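Local coordinates for protein endoglucanase (Ruminococcus champanellensis, PDB 6WQV) that hydrolyses beta-1,4-linked glucans such as cellulose, and probably xylan and related plant polysaccharides too, as a broad-specificity family 5 endoglucanase, at residues A[73-78]-A[115-120]; A[26-31]-A[317-322]; A[157-162]-A[204-209]; A[96-101]-A[147-152]. All coordinates share one frame; numbering follows the deposited sequence.

Contact 1 of 4, residues A[73-78]-A[115-120]; sequences TVRVPV and ILNIHH. With GLC (alpha-D-glucopyranose), chain E; BGC (beta-D-glucopyranose), chain B.
Parallel pairing of two adjacent barrel strands makes this contact, which runs out at the C-terminal ends of strands 73-76 and 113-117 into the sugar-binding cleft. Val76 N donates to Ile115 O at 2.7 Å, an almost straight bond, and Ile115 N donates to Val74 O. Beyond Val76, the side chain of Asn117 takes over the pairing: its OD1 accepts from Val78 N (3.0 Å), while its ND2 donates to His119 ND1 (3.1 Å) in the plane of the imidazole. An amide suits this place, accepting on one side and donating on the other. On its far side the ring hydrogen-bonds through NE2 to O3 of the alpha-glucose at 2.9 Å. Pro77 CB packs over one face of the ring, 3.6 Å from its centroid, a CH-pi contact that helps fix the ring's rotation. Arg75, extended from CG to NE, runs its CG and CD alongside Ile115 CG2 and carries its guanidinium into the barrel interior, where Asn28, Glu160, Asn163 and Gln288 bind it. On the outer side Val78 CG2 meets Leu116 CD1 at 3.6 Å, and both side chains pack against helix 94-108, while Ile115 leans on strand 157-160.

Contact 2 of 4, residues A[26-31]-A[317-322]; sequences GWNLGN and RCIWWD. With BGC (beta-D-glucopyranose), chain B; GLC (alpha-D-glucopyranose), chain E.
Trp321 lays its indole between Gly30 and the alpha-glucose: Gly30 CA sits over one face, 3.9 Å from the centroid of the six-membered ring, and sugar C3 over the opposite face. Glycine suits this spot, since a CB would run into Trp321 CZ2 and Asp322 O. With CG anti to the backbone N (chi1 176°), the indole is brought to the sugars, and its NE1 donates to O2 of the beta-glucose at 3.1 Å. Asn31 ND2 holds O3 of the same sugar at 2.9 Å. Asn28 CB and CG approach Trp321 CE3 obliquely, at 3.5 Å each, side chains crossing at about a right angle, amide and ring planes 55° apart. Asn28 ND2 donates to Trp320 O from well above the carbonyl plane, while Asn28 N reaches that same oxygen nearly end-on; Asn28 OD1 is taken by Arg75. On the other side of the sheet Trp27 NE1 donates to Asp322 OD2 at 2.8 Å, and Leu336 N also binds OD2. Gly26 pairs with Ile319 so closely that a CB would strike Ile319 CG1. This pairing of first and last strands closes a TIM barrel, and a tryptophan platform under a sugar is characteristic of glycoside hydrolases.

Contact 3 of 4, residues A[157-162]-A[204-209]; sequences LIFEGM and AIRCLM
Backbone hydrogen bonds join strand 157-160 to the start of strand 208-211 in parallel register. Met209 N donates to Phe159 O at 2.8 Å, and Gly161 N returns a bond to Met209 O at 3.0 Å. Further back, where the chain before Leu208 is not yet strand, a water replaces direct pairing: it donates to Leu157 O and accepts from Cys207 N.

The polar side-chain grip belongs to Arg206. Its NH1 donates to Leu157 O at 3.0 Å, with the oxygen lying in the guanidinium plane, so the carbonyl that binds the water is also held by a cation. The other nitrogens turn to Asn203 and Tyr153.

Aromatic contact comes from the same side chain. Arg206 CD stands over the centre of the Phe159 ring, 3.6 Å from the centroid and 7° off its normal. This is a CH-pi contact, and NE lies over the same face. A bend at chi3 (-48°) lets the chain cover the ring with its methylene and still bring NH1 back to Leu157 O.

Apolar packing is divided between the two sides of the sheet. Leu208 CD2 touches Phe159 CB on the outside, while Met209 SD meets Ile158 CG2 at 3.8 Å within the barrel. Flexible and unbranched, Met209 curls its CE to 3.4 Å from Glu160 OE2.

Glu160 OE1 forms a salt bridge with Arg75, while OE2 lies near both the Met209 methyl and the acid Asp239; the contact thus sets a polar interior against a cation-held carbonyl and an aromatic face outside.

Contact 4 of 4, residues A[96-101]-A[147-152]; sequences WMNRVQ and ATRFGS
Two neighbouring helices on the outside of the barrel meet here, the N-terminal half of helix 94-108 against the C-terminal end of helix 129-149, and Arg149 carries the polar half of the interface. With its chain bent at chi2 and chi3, Arg149 folds over Met97, whose CG lies over the centre of the guanidinium, 3.4 Å from CZ. At the rim NH1 and NH2 both bind Asn98 OD1, at 3.0 and 3.1 Å, and NH1 also bonds Gln101 OE1 at 2.8 Å. Glu94 adds a salt bridge to NH2. Asn98 and Gln101 suit their places one helical turn apart, each offering a carbonyl oxygen toward the same cation. Gln101 NE2 donates to a water that in turn donates to Arg149 O; NE2 is also hydrogen-bonded to Tyr153 OH. Deeper in, Phe150, the first residue to leave helical geometry, slips its ring alongside helix 94-108. Its CZ comes 3.7 Å from Gln101 CA, near the ring plane, and Val100 CG1 meets the same carbon. Met97 SD stands 4.0 Å from Phe150 CE2 in an oblique Met-aromatic contact. Polar at the rim and apolar toward the strands, this is the adjacent-helix packing of the outer layer of a TIM barrel.

Overall arrangement
Contacts 1, 2 and 3 belong to one closed eight-stranded parallel barrel, and contact 4 to the helices around it. Contact 2 joins first and last strands and so brackets all others along the chain; contact 1 precedes contact 3, and the segments of contact 4 alternate with those of contact 1. Contacts 1 and 2, centres about 9 Å apart, are bridged by Arg75 to Asn28 and touch the same two sugars. Arg75 links contact 1 to Glu160 of contact 3, their centres about 11 Å apart. Contact 4, its centre about 21 Å from that of contact 2, reaches the strands through Phe150, packed on Leu116 and Leu157. The glycan site is thus built partly on strand ends.

Contact 1 of 4, residues A[73-78]-A[115-120]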
# COMPACT_ATOMS: atom_id res chain seq x y z
N THR A 73 -8.31 -9.28 -2.33
CA THR A 73 -8.01 -7.86 -2.27
C THR A 73 -6.74 -7.62 -3.06
O THR A 73 -5.78 -8.39 -2.94
CB THR A 73 -7.81 -7.44 -0.80
OG1 THR A 73 -9.02 -7.61 -0.07
CG2 THR A 73 -7.37 -6.00 -0.68
N VAL A 74 -6.73 -6.56 -3.86
CA VAL A 74 -5.54 -6.14 -4.60
C VAL A 74 -5.26 -4.68 -4.27
O VAL A 74 -6.14 -3.82 -4.42
CB VAL A 74 -5.68 -6.34 -6.12
CG1 VAL A 74 -4.49 -5.75 -6.85
CG2 VAL A 74 -5.84 -7.81 -6.43
N ARG A 75 -4.05 -4.42 -3.79
CA ARG A 75 -3.56 -3.05 -3.65
C ARG A 75 -2.87 -2.68 -4.95
O ARG A 75 -2.01 -3.43 -5.44
CB ARG A 75 -2.61 -2.94 -2.47
CG ARG A 75 -2.02 -1.52 -2.26
CD ARG A 75 -1.54 -1.43 -0.86
NE ARG A 75 -0.89 -0.20 -0.39
CZ ARG A 75 0.42 0.04 -0.45
NH1 ARG A 75 1.24 -0.82 -1.03
NH2 ARG A 75 0.89 1.16 0.08
N VAL A 76 -3.29 -1.56 -5.53
CA VAL A 76 -2.76 -1.04 -6.79
C VAL A 76 -1.93 0.20 -6.48
O VAL A 76 -2.47 1.32 -6.47
CB VAL A 76 -3.89 -0.74 -7.79
CG1 VAL A 76 -3.33 -0.20 -9.09
CG2 VAL A 76 -4.71 -1.99 -8.06
N PRO A 77 -0.64 0.04 -6.20
CA PRO A 77 0.21 1.23 -5.97
C PRO A 77 0.39 1.99 -7.27
O PRO A 77 0.69 1.40 -8.32
CB PRO A 77 1.53 0.64 -5.47
CG PRO A 77 1.59 -0.73 -6.09
CD PRO A 77 0.15 -1.21 -6.16
N VAL A 78 0.21 3.30 -7.22
CA VAL A 78 0.32 4.14 -8.40
C VAL A 78 1.21 5.32 -8.10
O VAL A 78 0.95 6.08 -7.15
CB VAL A 78 -1.05 4.64 -8.89
CG1 VAL A 78 -0.87 5.53 -10.12
CG2 VAL A 78 -1.99 3.48 -9.18
N ILE A 115 -7.41 -1.32 -3.26
CA ILE A 115 -6.82 -0.16 -2.60
C ILE A 115 -6.02 0.60 -3.65
O ILE A 115 -5.12 0.02 -4.28
CB ILE A 115 -5.92 -0.58 -1.44
CG1 ILE A 115 -6.74 -1.28 -0.35
CG2 ILE A 115 -5.18 0.62 -0.86
CD1 ILE A 115 -5.91 -2.18 0.52
N LEU A 116 -6.35 1.87 -3.85
CA LEU A 116 -5.68 2.75 -4.80
C LEU A 116 -5.00 3.86 -4.02
O LEU A 116 -5.65 4.51 -3.19
CB LEU A 116 -6.73 3.34 -5.74
CG LEU A 116 -6.24 4.38 -6.75
CD1 LEU A 116 -5.26 3.72 -7.70
CD2 LEU A 116 -7.39 5.01 -7.50
N ASN A 117 -3.72 4.10 -4.29
CA ASN A 117 -2.93 5.07 -3.53
C ASN A 117 -2.22 6.07 -4.44
O ASN A 117 -2.41 6.09 -5.66
CB ASN A 117 -1.95 4.36 -2.58
CG ASN A 117 -0.69 3.86 -3.27
OD1 ASN A 117 -0.47 4.09 -4.46
ND2 ASN A 117 0.17 3.18 -2.51
N ILE A 118 -1.43 6.94 -3.81
CA ILE A 118 -0.28 7.59 -4.43
C ILE A 118 0.97 6.97 -3.79
O ILE A 118 0.97 6.68 -2.59
CB ILE A 118 -0.29 9.13 -4.32
CG1 ILE A 118 0.03 9.64 -2.91
CG2 ILE A 118 -1.64 9.70 -4.75
CD1 ILE A 118 -0.00 11.17 -2.80
N HIS A 119 2.00 6.72 -4.60
CA HIS A 119 3.07 5.83 -4.17
C HIS A 119 4.40 6.56 -4.12
O HIS A 119 4.70 7.21 -3.11
CB HIS A 119 3.06 4.53 -4.99
CG HIS A 119 3.71 3.37 -4.29
ND1 HIS A 119 3.05 2.60 -3.35
CD2 HIS A 119 4.96 2.86 -4.39
CE1 HIS A 119 3.87 1.66 -2.91
NE2 HIS A 119 5.03 1.79 -3.53
N HIS A 120 5.25 6.45 -5.14
CA HIS A 120 6.59 7.04 -5.08
C HIS A 120 6.54 8.52 -5.48
O HIS A 120 7.01 8.93 -6.54
CB HIS A 120 7.56 6.28 -5.96
CG HIS A 120 7.84 4.88 -5.52
ND1 HIS A 120 8.14 4.55 -4.22
CD2 HIS A 120 7.91 3.72 -6.23
CE1 HIS A 120 8.37 3.25 -4.13
NE2 HIS A 120 8.23 2.72 -5.34
C1 GLC E . 8.03 -0.16 0.66
C2 GLC E . 7.57 0.34 -0.69
C3 GLC E . 7.69 -0.52 -1.87
C4 GLC E . 9.04 -1.21 -1.89
C5 GLC E . 9.10 -2.06 -0.63
C6 GLC E . 10.29 -3.01 -0.57
O1 GLC E . 7.10 -0.77 1.45
O2 GLC E . 6.21 0.85 -0.51
O3 GLC E . 7.55 0.34 -3.06
O4 GLC E . 9.14 -2.00 -3.08
O5 GLC E . 9.18 -1.16 0.54
O6 GLC E . 11.47 -2.33 -0.55
C2 BGC B . 10.63 -2.92 -4.67
C3 BGC B . 11.92 -2.70 -5.38
C4 BGC B . 12.01 -1.32 -5.99
C5 BGC B . 11.76 -0.25 -4.95
C6 BGC B . 11.67 1.15 -5.48
C1 BGC B . 10.38 -1.85 -3.62
O2 BGC B . 10.62 -4.22 -4.03
O3 BGC B . 12.06 -3.71 -6.44
O4 BGC B . 13.38 -1.07 -6.48
O5 BGC B . 10.46 -0.51 -4.28
O6 BGC B . 11.63 2.08 -4.39

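Contact 2 of 4, residues A[26-31]-A[317-322]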
# COMPACT_ATOMS: atom_id res chain seq x y z
N GLY A 26 -4.53 -10.09 0.94
CA GLY A 26 -4.37 -9.24 -0.22
C GLY A 26 -3.03 -9.40 -0.93
O GLY A 26 -2.08 -10.00 -0.41
N TRP A 27 -2.96 -8.81 -2.12
CA TRP A 27 -1.82 -8.90 -3.03
C TRP A 27 -1.60 -7.54 -3.66
O TRP A 27 -2.55 -6.88 -4.10
CB TRP A 27 -2.14 -9.94 -4.10
CG TRP A 27 -1.10 -10.28 -5.13
CD1 TRP A 27 -0.15 -11.25 -5.04
CD2 TRP A 27 -0.97 -9.70 -6.43
NE1 TRP A 27 0.57 -11.31 -6.21
CE2 TRP A 27 0.10 -10.36 -7.07
CE3 TRP A 27 -1.64 -8.67 -7.12
CZ2 TRP A 27 0.51 -10.03 -8.37
CZ3 TRP A 27 -1.23 -8.35 -8.41
CH2 TRP A 27 -0.16 -9.03 -9.02
N ASN A 28 -0.33 -7.10 -3.67
CA ASN A 28 0.06 -5.83 -4.29
C ASN A 28 0.53 -6.09 -5.72
O ASN A 28 1.36 -6.97 -5.96
CB ASN A 28 1.26 -5.19 -3.58
CG ASN A 28 0.91 -4.41 -2.33
OD1 ASN A 28 0.54 -3.24 -2.39
ND2 ASN A 28 1.06 -5.06 -1.19
N LEU A 29 0.04 -5.26 -6.65
CA LEU A 29 0.56 -5.19 -8.03
C LEU A 29 1.82 -4.31 -8.03
O LEU A 29 1.82 -3.15 -8.47
CB LEU A 29 -0.51 -4.61 -8.94
CG LEU A 29 -0.22 -4.56 -10.44
CD1 LEU A 29 -0.21 -5.94 -11.06
CD2 LEU A 29 -1.21 -3.67 -11.16
N GLY A 30 2.90 -4.87 -7.51
CA GLY A 30 4.09 -4.08 -7.26
C GLY A 30 4.97 -3.86 -8.47
O GLY A 30 5.00 -4.63 -9.43
N ASN A 31 5.74 -2.76 -8.42
CA ASN A 31 6.71 -2.37 -9.46
C ASN A 31 6.06 -2.23 -10.84
O ASN A 31 6.69 -2.51 -11.87
CB ASN A 31 7.91 -3.33 -9.51
CG ASN A 31 8.95 -3.05 -8.46
OD1 ASN A 31 8.72 -2.24 -7.55
ND2 ASN A 31 10.10 -3.70 -8.56
N ARG A 317 -5.36 -7.83 8.86
CA ARG A 317 -5.24 -8.33 7.50
C ARG A 317 -3.88 -7.97 6.93
O ARG A 317 -3.28 -6.95 7.28
CB ARG A 317 -6.30 -7.68 6.61
CG ARG A 317 -7.74 -7.89 7.00
CD ARG A 317 -8.15 -9.33 6.87
NE ARG A 317 -7.87 -10.04 8.11
CZ ARG A 317 -8.64 -10.00 9.19
NH1 ARG A 317 -9.76 -9.29 9.19
NH2 ARG A 317 -8.29 -10.68 10.27
N CYS A 318 -3.40 -8.81 6.00
CA CYS A 318 -2.07 -8.67 5.41
C CYS A 318 -2.14 -8.67 3.89
O CYS A 318 -2.95 -9.38 3.30
CB CYS A 318 -1.18 -9.84 5.85
SG CYS A 318 -0.95 -9.96 7.64
N ILE A 319 -1.24 -7.90 3.26
CA ILE A 319 -1.19 -7.74 1.80
C ILE A 319 0.25 -7.98 1.33
O ILE A 319 1.14 -7.18 1.62
CB ILE A 319 -1.70 -6.36 1.35
CG1 ILE A 319 -3.05 -6.05 1.99
CG2 ILE A 319 -1.81 -6.32 -0.17
CD1 ILE A 319 -3.73 -4.78 1.44
N TRP A 320 0.45 -9.06 0.58
CA TRP A 320 1.78 -9.43 0.10
C TRP A 320 2.27 -8.43 -0.95
O TRP A 320 1.52 -8.01 -1.83
CB TRP A 320 1.76 -10.85 -0.51
CG TRP A 320 3.10 -11.27 -1.07
CD1 TRP A 320 3.62 -10.99 -2.30
CD2 TRP A 320 4.11 -12.02 -0.38
NE1 TRP A 320 4.89 -11.50 -2.42
CE2 TRP A 320 5.21 -12.16 -1.26
CE3 TRP A 320 4.19 -12.60 0.89
CZ2 TRP A 320 6.37 -12.83 -0.90
CZ3 TRP A 320 5.34 -13.28 1.24
CH2 TRP A 320 6.41 -13.39 0.34
N TRP A 321 3.55 -8.07 -0.88
CA TRP A 321 4.18 -7.20 -1.88
C TRP A 321 4.77 -8.07 -3.00
O TRP A 321 5.78 -8.73 -2.79
CB TRP A 321 5.27 -6.34 -1.25
CG TRP A 321 5.99 -5.50 -2.23
CD1 TRP A 321 7.26 -5.68 -2.71
CD2 TRP A 321 5.49 -4.32 -2.87
NE1 TRP A 321 7.57 -4.70 -3.62
CE2 TRP A 321 6.51 -3.85 -3.74
CE3 TRP A 321 4.29 -3.62 -2.81
CZ2 TRP A 321 6.34 -2.72 -4.52
CZ3 TRP A 321 4.13 -2.49 -3.58
CH2 TRP A 321 5.15 -2.04 -4.43
N ASP A 322 4.15 -8.06 -4.19
CA ASP A 322 4.58 -8.90 -5.30
C ASP A 322 5.14 -8.02 -6.41
O ASP A 322 4.38 -7.38 -7.16
CB ASP A 322 3.43 -9.77 -5.83
CG ASP A 322 3.91 -10.89 -6.72
OD1 ASP A 322 4.97 -10.72 -7.36
OD2 ASP A 322 3.21 -11.93 -6.80
C2 BGC B . 10.63 -2.92 -4.67
C3 BGC B . 11.92 -2.70 -5.38
C4 BGC B . 12.01 -1.32 -5.99
C5 BGC B . 11.76 -0.25 -4.95
C6 BGC B . 11.67 1.15 -5.48
C1 BGC B . 10.38 -1.85 -3.62
O2 BGC B . 10.62 -4.22 -4.03
O3 BGC B . 12.06 -3.71 -6.44
O4 BGC B . 13.38 -1.07 -6.48
O5 BGC B . 10.46 -0.51 -4.28
O6 BGC B . 11.63 2.08 -4.39
C1 GLC E . 8.03 -0.16 0.66
C2 GLC E . 7.57 0.34 -0.69
C3 GLC E . 7.69 -0.52 -1.87
C4 GLC E . 9.04 -1.21 -1.89
C5 GLC E . 9.10 -2.06 -0.63
C6 GLC E . 10.29 -3.01 -0.57
O1 GLC E . 7.10 -0.77 1.45
O2 GLC E . 6.21 0.85 -0.51
O3 GLC E . 7.55 0.34 -3.06
O4 GLC E . 9.14 -2.00 -3.08
O5 GLC E . 9.18 -1.16 0.54
O6 GLC E . 11.47 -2.33 -0.55

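Contact 3 of 4, residues A[157-162]-A[204-209]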
# COMPACT_ATOMS: atom_id res chain seq x y z
N LEU A 157 -13.85 -0.24 -3.21
CA LEU A 157 -12.70 0.61 -3.52
C LEU A 157 -12.36 1.48 -2.32
O LEU A 157 -13.22 2.22 -1.80
CB LEU A 157 -12.95 1.49 -4.74
CG LEU A 157 -11.76 2.34 -5.20
CD1 LEU A 157 -10.59 1.46 -5.59
CD2 LEU A 157 -12.21 3.23 -6.35
N ILE A 158 -11.11 1.38 -1.88
CA ILE A 158 -10.55 2.14 -0.77
C ILE A 158 -9.47 3.05 -1.33
O ILE A 158 -8.67 2.63 -2.17
CB ILE A 158 -9.92 1.14 0.23
CG1 ILE A 158 -10.98 0.21 0.81
CG2 ILE A 158 -9.15 1.87 1.33
CD1 ILE A 158 -10.40 -1.04 1.45
N PHE A 159 -9.45 4.30 -0.88
CA PHE A 159 -8.37 5.21 -1.23
C PHE A 159 -7.35 5.27 -0.08
O PHE A 159 -7.74 5.39 1.09
CB PHE A 159 -8.87 6.64 -1.43
CG PHE A 159 -9.90 6.82 -2.51
CD1 PHE A 159 -10.00 5.98 -3.60
CD2 PHE A 159 -10.74 7.92 -2.45
CE1 PHE A 159 -10.95 6.22 -4.58
CE2 PHE A 159 -11.67 8.16 -3.42
CZ PHE A 159 -11.79 7.31 -4.48
N GLU A 160 -6.06 5.21 -0.42
CA GLU A 160 -4.95 5.35 0.52
C GLU A 160 -4.16 6.60 0.16
O GLU A 160 -3.62 6.71 -0.95
CB GLU A 160 -4.02 4.12 0.48
CG GLU A 160 -2.82 4.32 1.37
CD GLU A 160 -1.97 3.09 1.54
OE1 GLU A 160 -1.69 2.43 0.52
OE2 GLU A 160 -1.59 2.80 2.69
N GLY A 161 -4.08 7.55 1.11
CA GLY A 161 -3.68 8.91 0.75
C GLY A 161 -2.21 9.09 0.41
O GLY A 161 -1.87 9.98 -0.38
N MET A 162 -1.33 8.29 1.01
CA MET A 162 0.10 8.36 0.78
C MET A 162 0.66 6.97 1.06
O MET A 162 -0.02 6.12 1.64
CB MET A 162 0.80 9.34 1.73
CG MET A 162 0.38 10.78 1.58
SD MET A 162 1.24 11.83 2.74
CE MET A 162 0.36 11.48 4.25
N ALA A 204 -18.29 10.24 0.34
CA ALA A 204 -18.62 10.69 1.68
C ALA A 204 -18.53 9.56 2.70
O ALA A 204 -18.30 9.84 3.88
CB ALA A 204 -20.03 11.27 1.71
N ILE A 205 -18.68 8.31 2.27
CA ILE A 205 -18.70 7.18 3.21
C ILE A 205 -17.71 6.09 2.82
O ILE A 205 -17.75 4.98 3.37
CB ILE A 205 -20.12 6.60 3.36
CG1 ILE A 205 -20.70 6.20 2.00
CG2 ILE A 205 -21.04 7.59 4.06
CD1 ILE A 205 -21.90 5.26 2.09
N ARG A 206 -16.81 6.39 1.89
CA ARG A 206 -15.76 5.45 1.53
C ARG A 206 -14.75 5.30 2.67
O ARG A 206 -14.41 6.27 3.35
CB ARG A 206 -15.03 5.97 0.29
CG ARG A 206 -14.03 4.98 -0.33
CD ARG A 206 -13.45 5.48 -1.65
NE ARG A 206 -14.50 5.97 -2.54
CZ ARG A 206 -15.37 5.19 -3.19
NH1 ARG A 206 -15.30 3.87 -3.09
NH2 ARG A 206 -16.30 5.75 -3.95
N CYS A 207 -14.26 4.08 2.88
CA CYS A 207 -13.17 3.88 3.81
C CYS A 207 -11.86 4.37 3.20
O CYS A 207 -11.60 4.18 2.00
CB CYS A 207 -13.06 2.42 4.21
SG CYS A 207 -14.36 1.90 5.35
N LEU A 208 -11.02 5.01 4.02
CA LEU A 208 -9.77 5.60 3.58
C LEU A 208 -8.63 5.09 4.46
O LEU A 208 -8.81 4.85 5.66
CB LEU A 208 -9.85 7.11 3.69
CG LEU A 208 -11.06 7.80 3.06
CD1 LEU A 208 -11.01 9.30 3.36
CD2 LEU A 208 -11.13 7.53 1.58
N MET A 209 -7.46 4.95 3.85
CA MET A 209 -6.27 4.47 4.54
C MET A 209 -5.23 5.58 4.60
O MET A 209 -5.07 6.35 3.64
CB MET A 209 -5.68 3.23 3.84
CG MET A 209 -6.44 1.93 4.09
SD MET A 209 -5.94 0.58 2.99
CE MET A 209 -4.20 0.70 3.23
O HOH W 1 -14.47 1.69 0.80

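Contact 4 of 4, residues A[96-101]-A[147-152]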
# COMPACT_ATOMS: atom_id res chain seq x y z
N TRP A 96 -2.99 8.35 -18.67
CA TRP A 96 -2.58 7.64 -17.47
C TRP A 96 -3.78 7.35 -16.59
O TRP A 96 -3.94 6.23 -16.09
CB TRP A 96 -1.57 8.48 -16.70
CG TRP A 96 -1.06 7.82 -15.46
CD1 TRP A 96 -1.25 8.22 -14.17
CD2 TRP A 96 -0.24 6.65 -15.39
NE1 TRP A 96 -0.61 7.37 -13.31
CE2 TRP A 96 0.02 6.40 -14.04
CE3 TRP A 96 0.29 5.79 -16.35
CZ2 TRP A 96 0.80 5.33 -13.61
CZ3 TRP A 96 1.06 4.73 -15.94
CH2 TRP A 96 1.31 4.51 -14.58
N MET A 97 -4.62 8.36 -16.35
CA MET A 97 -5.81 8.13 -15.54
C MET A 97 -6.66 7.02 -16.12
O MET A 97 -7.19 6.19 -15.38
CB MET A 97 -6.60 9.43 -15.39
CG MET A 97 -7.77 9.33 -14.41
SD MET A 97 -7.26 9.17 -12.68
CE MET A 97 -7.00 10.87 -12.19
N ASN A 98 -6.77 6.97 -17.46
CA ASN A 98 -7.56 5.92 -18.11
C ASN A 98 -6.96 4.55 -17.85
O ASN A 98 -7.69 3.58 -17.59
CB ASN A 98 -7.65 6.17 -19.62
CG ASN A 98 -8.53 7.35 -19.99
OD1 ASN A 98 -9.29 7.85 -19.17
ND2 ASN A 98 -8.44 7.78 -21.24
N ARG A 99 -5.64 4.43 -17.94
CA ARG A 99 -5.01 3.14 -17.68
C ARG A 99 -5.18 2.72 -16.23
O ARG A 99 -5.47 1.55 -15.94
CB ARG A 99 -3.54 3.17 -18.08
CG ARG A 99 -2.80 1.87 -17.80
CD ARG A 99 -3.44 0.68 -18.50
NE ARG A 99 -2.73 -0.54 -18.14
CZ ARG A 99 -3.21 -1.77 -18.30
NH1 ARG A 99 -4.41 -1.98 -18.82
NH2 ARG A 99 -2.48 -2.81 -17.92
N VAL A 100 -5.00 3.65 -15.29
CA VAL A 100 -5.21 3.32 -13.89
C VAL A 100 -6.62 2.77 -13.69
O VAL A 100 -6.82 1.77 -12.99
CB VAL A 100 -4.94 4.54 -12.98
CG1 VAL A 100 -5.31 4.22 -11.54
CG2 VAL A 100 -3.49 4.97 -13.06
N GLN A 101 -7.61 3.41 -14.31
CA GLN A 101 -8.98 2.94 -14.16
C GLN A 101 -9.16 1.55 -14.76
O GLN A 101 -9.88 0.71 -14.20
CB GLN A 101 -9.96 3.93 -14.78
CG GLN A 101 -11.40 3.49 -14.66
CD GLN A 101 -12.38 4.60 -14.91
OE1 GLN A 101 -12.12 5.48 -15.73
NE2 GLN A 101 -13.51 4.58 -14.22
N ALA A 147 -10.18 11.31 -6.74
CA ALA A 147 -11.43 11.01 -6.06
C ALA A 147 -12.62 11.22 -6.98
O ALA A 147 -13.60 10.47 -6.92
CB ALA A 147 -11.57 11.86 -4.80
N THR A 148 -12.58 12.25 -7.83
CA THR A 148 -13.72 12.46 -8.72
C THR A 148 -13.77 11.38 -9.80
O THR A 148 -14.86 10.91 -10.15
CB THR A 148 -13.72 13.86 -9.32
OG1 THR A 148 -12.53 14.12 -10.06
CG2 THR A 148 -13.85 14.90 -8.23
N ARG A 149 -12.62 10.95 -10.33
CA ARG A 149 -12.67 9.91 -11.35
C ARG A 149 -13.27 8.62 -10.79
O ARG A 149 -14.02 7.92 -11.49
CB ARG A 149 -11.27 9.63 -11.92
CG ARG A 149 -11.21 8.42 -12.85
CD ARG A 149 -12.01 8.62 -14.13
NE ARG A 149 -11.31 9.47 -15.09
CZ ARG A 149 -10.67 9.04 -16.18
NH1 ARG A 149 -10.62 7.75 -16.50
NH2 ARG A 149 -10.07 9.93 -16.96
N PHE A 150 -12.95 8.30 -9.53
CA PHE A 150 -13.31 7.03 -8.91
C PHE A 150 -14.47 7.17 -7.93
O PHE A 150 -14.74 6.23 -7.18
CB PHE A 150 -12.08 6.40 -8.26
CG PHE A 150 -11.07 5.90 -9.26
CD1 PHE A 150 -11.20 4.65 -9.83
CD2 PHE A 150 -10.01 6.70 -9.65
CE1 PHE A 150 -10.30 4.20 -10.77
CE2 PHE A 150 -9.09 6.25 -10.59
CZ PHE A 150 -9.24 5.01 -11.15
N GLY A 151 -15.18 8.29 -7.96
CA GLY A 151 -16.18 8.54 -6.95
C GLY A 151 -17.40 7.65 -7.01
O GLY A 151 -18.09 7.51 -5.99
N SER A 152 -17.69 7.06 -8.17
CA SER A 152 -18.89 6.25 -8.34
C SER A 152 -18.73 4.82 -7.82
O SER A 152 -19.73 4.11 -7.71
CB SER A 152 -19.29 6.20 -9.82
OG SER A 152 -18.29 5.57 -10.60
O HOH W 2 -15.20 7.22 -14.02